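PDB 6F72: VAO-type flavoprotein oxidase VAO615 from Myceliophthora thermophila, which binds FAD bicovalently and probably acts as a flavoprotein oxidase that hands electrons to molecular oxygen, although no substrate has yet been identified. Local coordinates for residues P369-L374 against P381-R386; C28-L31 against W37-S40. All blocks are in the same frame, centred on the assembly; numbering follows the deposited sequence.

Interaction 1. Residues P369-L374 against P381-R386. With NAG (2-acetamido-2-deoxy-beta-D-glucopyranose), chain F.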
ATOM      1  N   PRO A 369       0.837  17.038  27.400  1.00 36.64           N
ATOM      2  CA  PRO A 369       1.151  15.798  28.141  1.00 36.53           C
ATOM      3  C   PRO A 369       2.459  15.126  27.701  1.00 35.95           C
ATOM      4  O   PRO A 369       3.240  14.692  28.562  1.00 36.26           O
ATOM      5  CB  PRO A 369      -0.039  14.879  27.839  1.00 36.14           C
ATOM      6  CG  PRO A 369      -1.130  15.790  27.395  1.00 36.29           C
ATOM      7  CD  PRO A 369      -0.445  16.909  26.681  1.00 36.24           C
ATOM      8  N   PHE A 370       2.688  15.061  26.385  1.00 35.10           N
ATOM      9  CA  PHE A 370       3.899  14.474  25.800  1.00 34.57           C
ATOM     10  C   PHE A 370       5.146  15.247  26.215  1.00 35.14           C
ATOM     11  O   PHE A 370       6.149  14.637  26.592  1.00 35.31           O
ATOM     12  CB  PHE A 370       3.809  14.399  24.262  1.00 33.78           C
ATOM     13  CG  PHE A 370       2.618  13.626  23.743  1.00 33.10           C
ATOM     14  CD1 PHE A 370       2.691  12.239  23.557  1.00 32.60           C
ATOM     15  CD2 PHE A 370       1.425  14.288  23.416  1.00 33.00           C
ATOM     16  CE1 PHE A 370       1.598  11.528  23.072  1.00 32.09           C
ATOM     17  CE2 PHE A 370       0.326  13.581  22.934  1.00 32.48           C
ATOM     18  CZ  PHE A 370       0.411  12.201  22.761  1.00 32.09           C
ATOM     19  N   LEU A 371       5.064  16.581  26.165  1.00 35.66           N
ATOM     20  CA  LEU A 371       6.183  17.474  26.527  1.00 36.49           C
ATOM     21  C   LEU A 371       6.528  17.447  28.022  1.00 37.40           C
ATOM     22  O   LEU A 371       7.710  17.534  28.380  1.00 37.94           O
ATOM     23  CB  LEU A 371       5.940  18.925  26.063  1.00 36.87           C
ATOM     24  CG  LEU A 371       5.474  19.277  24.639  1.00 36.37           C
ATOM     25  CD1 LEU A 371       5.523  20.781  24.409  1.00 37.08           C
ATOM     26  CD2 LEU A 371       6.258  18.554  23.552  1.00 35.70           C
ATOM     27  N   ASP A 372       5.507  17.330  28.876  1.00 37.61           N
ATOM     28  CA  ASP A 372       5.705  17.184  30.316  1.00 38.51           C
ATOM     29  C   ASP A 372       6.380  15.861  30.658  1.00 38.43           C
ATOM     30  O   ASP A 372       7.248  15.824  31.545  1.00 39.29           O
ATOM     31  CB  ASP A 372       4.381  17.300  31.086  1.00 38.96           C
ATOM     32  CG  ASP A 372       3.883  18.734  31.210  1.00 39.62           C
ATOM     33  OD1 ASP A 372       4.677  19.695  31.100  1.00 40.09           O
ATOM     34  OD2 ASP A 372       2.668  18.901  31.426  1.00 39.85           O
ATOM     35  N   ASP A 373       5.992  14.784  29.964  1.00 37.56           N
ATOM     36  CA  ASP A 373       6.582  13.463  30.204  1.00 37.45           C
ATOM     37  C   ASP A 373       8.074  13.451  29.899  1.00 37.62           C
ATOM     38  O   ASP A 373       8.878  12.947  30.700  1.00 38.14           O
ATOM     39  CB  ASP A 373       5.867  12.361  29.423  1.00 36.60           C
ATOM     40  CG  ASP A 373       6.457  10.981  29.699  1.00 36.69           C
ATOM     41  OD1 ASP A 373       7.421  10.595  29.007  1.00 36.38           O
ATOM     42  OD2 ASP A 373       5.972  10.290  30.624  1.00 37.03           O
ATOM     43  N   LEU A 374       8.429  14.018  28.748  1.00 37.27           N
ATOM     44  CA  LEU A 374       9.826  14.162  28.344  1.00 37.56           C
ATOM     45  C   LEU A 374      10.613  15.041  29.323  1.00 38.70           C
ATOM     46  O   LEU A 374      11.716  14.663  29.738  1.00 39.17           O
ATOM     47  CB  LEU A 374       9.926  14.680  26.903  1.00 36.92           C
ATOM     48  CG  LEU A 374       9.374  13.724  25.838  1.00 35.98           C
ATOM     49  CD1 LEU A 374       8.941  14.466  24.578  1.00 35.47           C
ATOM     50  CD2 LEU A 374      10.372  12.620  25.520  1.00 35.69           C
ATOM     51  N   PRO A 381      12.985  18.045  24.214  1.00 41.04           N
ATOM     52  CA  PRO A 381      12.560  17.682  22.859  1.00 40.12           C
ATOM     53  C   PRO A 381      12.802  18.791  21.831  1.00 40.35           C
ATOM     54  O   PRO A 381      13.106  19.931  22.201  1.00 41.09           O
ATOM     55  CB  PRO A 381      11.059  17.423  23.024  1.00 39.53           C
ATOM     56  CG  PRO A 381      10.653  18.285  24.175  1.00 40.31           C
ATOM     57  CD  PRO A 381      11.835  18.297  25.107  1.00 40.97           C
ATOM     58  N   VAL A 382      12.705  18.431  20.552  1.00 39.90           N
ATOM     59  CA  VAL A 382      12.583  19.401  19.460  1.00 40.06           C
ATOM     60  C   VAL A 382      11.091  19.474  19.141  1.00 39.28           C
ATOM     61  O   VAL A 382      10.468  18.474  18.756  1.00 38.34           O
ATOM     62  CB  VAL A 382      13.420  19.017  18.214  1.00 40.14           C
ATOM     63  CG1 VAL A 382      13.217  20.027  17.084  1.00 40.29           C
ATOM     64  CG2 VAL A 382      14.900  18.912  18.566  1.00 41.12           C
ATOM     65  N   VAL A 383      10.521  20.656  19.358  1.00 39.69           N
ATOM     66  CA  VAL A 383       9.086  20.888  19.201  1.00 39.05           C
ATOM     67  C   VAL A 383       8.920  22.047  18.238  1.00 39.50           C
ATOM     68  O   VAL A 383       9.391  23.156  18.511  1.00 40.38           O
ATOM     69  CB  VAL A 383       8.384  21.268  20.530  1.00 39.44           C
ATOM     70  CG1 VAL A 383       6.872  21.083  20.412  1.00 38.74           C
ATOM     71  CG2 VAL A 383       8.928  20.473  21.711  1.00 39.44           C
ATOM     72  N   GLN A 384       8.257  21.788  17.114  1.00 38.92           N
ATOM     73  CA  GLN A 384       8.008  22.825  16.110  1.00 39.45           C
ATOM     74  C   GLN A 384       6.536  22.804  15.702  1.00 38.74           C
ATOM     75  O   GLN A 384       6.175  22.177  14.698  1.00 38.07           O
ATOM     76  CB  GLN A 384       8.972  22.694  14.914  1.00 39.72           C
ATOM     77  CG  GLN A 384      10.394  23.147  15.245  1.00 41.04           C
ATOM     78  CD  GLN A 384      11.477  22.583  14.332  1.00 41.32           C
ATOM     79  OE1 GLN A 384      11.393  21.449  13.844  1.00 40.84           O
ATOM     80  NE2 GLN A 384      12.522  23.373  14.121  1.00 42.35           N
ATOM     81  N   PRO A 385       5.673  23.466  16.507  1.00 38.90           N
ATOM     82  CA  PRO A 385       4.254  23.519  16.199  1.00 38.26           C
ATOM     83  C   PRO A 385       3.983  24.485  15.060  1.00 38.31           C
ATOM     84  O   PRO A 385       4.749  25.426  14.855  1.00 38.94           O
ATOM     85  CB  PRO A 385       3.622  24.066  17.490  1.00 38.92           C
ATOM     86  CG  PRO A 385       4.707  24.098  18.510  1.00 39.52           C
ATOM     87  CD  PRO A 385       5.975  24.228  17.732  1.00 39.79           C
ATOM     88  N   ARG A 386       2.903  24.227  14.327  1.00 37.56           N
ATOM     89  CA  ARG A 386       2.377  25.144  13.309  1.00 37.72           C
ATOM     90  C   ARG A 386       0.884  24.913  13.121  1.00 37.12           C
ATOM     91  O   ARG A 386       0.318  23.963  13.680  1.00 36.63           O
ATOM     92  CB  ARG A 386       3.143  25.025  11.965  1.00 37.67           C
ATOM     93  CG  ARG A 386       3.044  23.670  11.254  1.00 36.61           C
ATOM     94  CD  ARG A 386       3.764  23.629   9.907  1.00 36.34           C
ATOM     95  NE  ARG A 386       5.205  23.799  10.064  1.00 36.65           N
ATOM     96  CZ  ARG A 386       5.880  24.909   9.780  1.00 37.45           C
ATOM     97  NH1 ARG A 386       5.266  25.975   9.286  1.00 37.85           N
ATOM     98  NH2 ARG A 386       7.185  24.944   9.987  1.00 37.83           N
TER
HETATM   99  C1  NAG F 609      19.048  15.632  20.102  1.00 42.61           C
HETATM  100  C2  NAG F 609      19.581  16.200  18.773  1.00 49.20           C
HETATM  101  C3  NAG F 609      20.136  17.621  18.946  1.00 49.32           C
HETATM  102  C4  NAG F 609      19.173  18.523  19.728  1.00 49.58           C
HETATM  103  C5  NAG F 609      18.846  17.845  21.069  1.00 48.51           C
HETATM  104  C6  NAG F 609      17.975  18.701  21.989  1.00 50.41           C
HETATM  105  C7  NAG F 609      20.425  14.407  17.260  1.00 53.42           C
HETATM  106  C8  NAG F 609      21.650  13.626  16.881  1.00 53.18           C
HETATM  107  N2  NAG F 609      20.611  15.319  18.227  1.00 51.91           N
HETATM  108  O3  NAG F 609      20.416  18.191  17.663  1.00 50.65           O
HETATM  109  O4  NAG F 609      19.752  19.824  19.910  1.00 51.50           O
HETATM  110  O5  NAG F 609      18.220  16.568  20.822  1.00 45.44           O
HETATM  111  O6  NAG F 609      16.621  18.722  21.522  1.00 53.36           O
HETATM  112  O7  NAG F 609      19.351  14.200  16.708  1.00 54.45           O
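Leu-371 and Val-383 meet because the leucine sets CG anti to its carbonyl carbon (chi1 -48°) and CD1 anti to CA (chi2 -171°), which leaves CD2 as the branch turned to the strand. Val-383 answers from the other backbone with both methyls: its CG2 is 3.8 Å from Leu-371 CD2 and its CG1 4.1 Å, a tip-to-tip meeting of branched ends. One turn further along the helix, Leu-374 comes at the ring of Pro-381 on a slant, with Leu-374 CD1 4.0 Å from Pro-381 CB. Leu-371 CD2 also touches the same proline more loosely, 4.4 Å from Pro-381 CG, so both leucines bear on the helix-facing side of the proline ring. All of this is apolar contact between helix 360-376 and strand 382-388. The helix is the crossover of a beta-alpha-beta unit: it leaves strand 348-356 and returns into 382-388, with strand 302-310 lying between those two parallel strands in a large antiparallel sheet. Leu-371 and Leu-374 also reach Leu-307 and Phe-309, respectively, on that middle strand. Along the helix, Phe-370 meets Phe-333 and Phe-340 edge-to-face. Val-382, whose side chain takes no part in the helix contact, brings CG2 to 3.4 Å from O6 of the N-acetylglucosamine, a sugar that is also hydrogen-bonded to Thr-380 O.

Interaction 2. Residues C28-L31 against W37-S40; sequences CRVL and WPSS
Leu-31 O rests against one side chain, Trp-37, with CE3 of the tryptophan 3.5 Å and its CB 3.7 Å from Leu-31 O. Leu-31 C comes closer still, 3.3 Å from Trp-37 CE3, so it is the peptide of Leu-31, rather than its side chain, that packs on the indole. The next carbonyl back approaches differently, Val-30 O standing at the rim of the ring near its plane, 3.7 Å from Trp-37 CZ3. These are van der Waals contacts with a polar backbone. In Trp-37, CG lies anti to the backbone N (chi1 -176°), and the turn about CB-CG (chi2 -107°) then points the six-membered ring toward 28-31. Val-30 CG2 sits 4.0 Å from Trp-37 CE3 and more loosely against Pro-38 CD, while Pro-38 CD lies 3.4 Å above one indole face, toward its rim. With an alanine in place of Trp-37, the Leu-31 peptide and Val-30 CG2 would probably border a gap, and Trp-43 would lose the ring it meets. Asp-34 OD2 takes the N-H of Leu-31 inside the turn joining the two segments. One end of this loop is fastened by the Cys-28 to Cys-572 disulfide, and the other packs Pro-38 on helix 133-146 of the PCMH-type FAD-binding region before entering helix 40-49, where Ser-39 OG bonds Asp-42 N as an N-cap.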
ATOM      1  N   CYS A  28      -2.088 -25.770 -16.129  1.00 37.88           N
ATOM      2  CA  CYS A  28      -1.229 -24.623 -15.818  1.00 36.42           C
ATOM      3  C   CYS A  28      -1.473 -23.446 -16.762  1.00 35.30           C
ATOM      4  O   CYS A  28      -1.898 -23.640 -17.901  1.00 35.80           O
ATOM      5  CB  CYS A  28       0.234 -25.032 -15.935  1.00 37.12           C
ATOM      6  SG  CYS A  28       0.774 -26.350 -14.825  1.00 38.67           S
ATOM      7  N   ARG A  29      -1.200 -22.228 -16.289  1.00 33.83           N
ATOM      8  CA  ARG A  29      -1.188 -21.038 -17.147  1.00 32.97           C
ATOM      9  C   ARG A  29      -0.029 -21.127 -18.131  1.00 33.41           C
ATOM     10  O   ARG A  29       1.059 -21.603 -17.773  1.00 33.58           O
ATOM     11  CB  ARG A  29      -1.035 -19.757 -16.323  1.00 31.63           C
ATOM     12  CG  ARG A  29      -2.211 -19.406 -15.433  1.00 31.26           C
ATOM     13  CD  ARG A  29      -3.504 -19.252 -16.213  1.00 31.45           C
ATOM     14  NE  ARG A  29      -4.550 -18.703 -15.368  1.00 31.04           N
ATOM     15  CZ  ARG A  29      -5.847 -18.762 -15.637  1.00 31.39           C
ATOM     16  NH1 ARG A  29      -6.281 -19.361 -16.738  1.00 32.20           N
ATOM     17  NH2 ARG A  29      -6.714 -18.226 -14.788  1.00 31.06           N
ATOM     18  N   VAL A  30      -0.267 -20.672 -19.360  1.00 33.53           N
ATOM     19  CA  VAL A  30       0.749 -20.721 -20.426  1.00 34.02           C
ATOM     20  C   VAL A  30       1.827 -19.641 -20.252  1.00 33.17           C
ATOM     21  O   VAL A  30       1.545 -18.532 -19.774  1.00 32.24           O
ATOM     22  CB  VAL A  30       0.135 -20.669 -21.858  1.00 34.63           C
ATOM     23  CG1 VAL A  30      -0.687 -21.923 -22.151  1.00 35.90           C
ATOM     24  CG2 VAL A  30      -0.673 -19.395 -22.086  1.00 33.68           C
ATOM     25  N   LEU A  31       3.052 -19.984 -20.645  1.00 33.71           N
ATOM     26  CA  LEU A  31       4.207 -19.092 -20.525  1.00 33.10           C
ATOM     27  C   LEU A  31       4.829 -18.815 -21.892  1.00 33.63           C
ATOM     28  O   LEU A  31       4.666 -19.634 -22.806  1.00 34.79           O
ATOM     29  CB  LEU A  31       5.249 -19.700 -19.569  1.00 33.28           C
ATOM     30  CG  LEU A  31       4.915 -19.718 -18.065  1.00 32.65           C
ATOM     31  CD1 LEU A  31       6.126 -20.203 -17.276  1.00 32.99           C
ATOM     32  CD2 LEU A  31       4.474 -18.352 -17.551  1.00 31.40           C
ATOM     33  N   TRP A  37       1.371 -20.884 -26.130  1.00 37.27           N
ATOM     34  CA  TRP A  37       1.456 -19.411 -26.041  1.00 36.01           C
ATOM     35  C   TRP A  37       0.798 -18.796 -27.283  1.00 36.60           C
ATOM     36  O   TRP A  37       1.011 -19.299 -28.388  1.00 37.90           O
ATOM     37  CB  TRP A  37       2.911 -18.950 -25.944  1.00 35.57           C
ATOM     38  CG  TRP A  37       3.095 -17.456 -25.760  1.00 34.32           C
ATOM     39  CD1 TRP A  37       3.533 -16.563 -26.695  1.00 34.44           C
ATOM     40  CD2 TRP A  37       2.849 -16.696 -24.568  1.00 33.03           C
ATOM     41  NE1 TRP A  37       3.577 -15.293 -26.162  1.00 33.29           N
ATOM     42  CE2 TRP A  37       3.165 -15.346 -24.859  1.00 32.47           C
ATOM     43  CE3 TRP A  37       2.385 -17.023 -23.279  1.00 32.38           C
ATOM     44  CZ2 TRP A  37       3.035 -14.319 -23.908  1.00 31.38           C
ATOM     45  CZ3 TRP A  37       2.262 -16.000 -22.328  1.00 31.29           C
ATOM     46  CH2 TRP A  37       2.586 -14.666 -22.653  1.00 30.81           C
ATOM     47  N   PRO A  38      -0.025 -17.734 -27.107  1.00 35.81           N
ATOM     48  CA  PRO A  38      -0.729 -17.179 -28.262  1.00 36.41           C
ATOM     49  C   PRO A  38       0.233 -16.636 -29.322  1.00 36.98           C
ATOM     50  O   PRO A  38       1.209 -15.970 -28.975  1.00 36.22           O
ATOM     51  CB  PRO A  38      -1.571 -16.047 -27.653  1.00 35.25           C
ATOM     52  CG  PRO A  38      -1.721 -16.398 -26.216  1.00 34.38           C
ATOM     53  CD  PRO A  38      -0.422 -17.055 -25.855  1.00 34.47           C
ATOM     54  N   SER A  39      -0.046 -16.945 -30.594  1.00 38.43           N
ATOM     55  CA  SER A  39       0.686 -16.396 -31.754  1.00 39.38           C
ATOM     56  C   SER A  39       0.686 -14.861 -31.773  1.00 38.63           C
ATOM     57  O   SER A  39      -0.117 -14.233 -31.097  1.00 37.69           O
ATOM     58  CB  SER A  39       0.094 -16.935 -33.066  1.00 41.03           C
ATOM     59  OG  SER A  39      -1.212 -16.426 -33.289  1.00 40.99           O
ATOM     60  N   SER A  40       1.574 -14.251 -32.557  1.00 39.33           N
ATOM     61  CA  SER A  40       1.600 -12.782 -32.650  1.00 38.90           C
ATOM     62  C   SER A  40       0.363 -12.256 -33.380  1.00 39.56           C
ATOM     63  O   SER A  40      -0.023 -11.098 -33.205  1.00 39.02           O
ATOM     64  CB  SER A  40       2.888 -12.289 -33.284  1.00 39.41           C
ATOM     65  OG  SER A  40       3.262 -13.162 -34.315  1.00 41.12           O
TER

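Both contacts are peripheral, centred about 30 Å (interaction 1) and 31 Å (interaction 2) from the chain's centre and on opposite sides of it, their own centres about 60 Å apart and their nearest atoms about 49 Å. Interaction 2 belongs to the N-terminal stretch, which the disulfide ties to the C-terminal end; interaction 1 comes much later, where helix 360-376 packs on 382-388, an outermost strand of the large antiparallel sheet. In chain order alone, residues 28-40 precede the first residue of the FAD pocket; the flavin is linked covalently through His-157 and Cys-222. Both have sugar nearby: interaction 1 adjoins the glycan of Asn-310, whereas the Trp-37 side chain is about 10 Å from an N-acetylglucosamine.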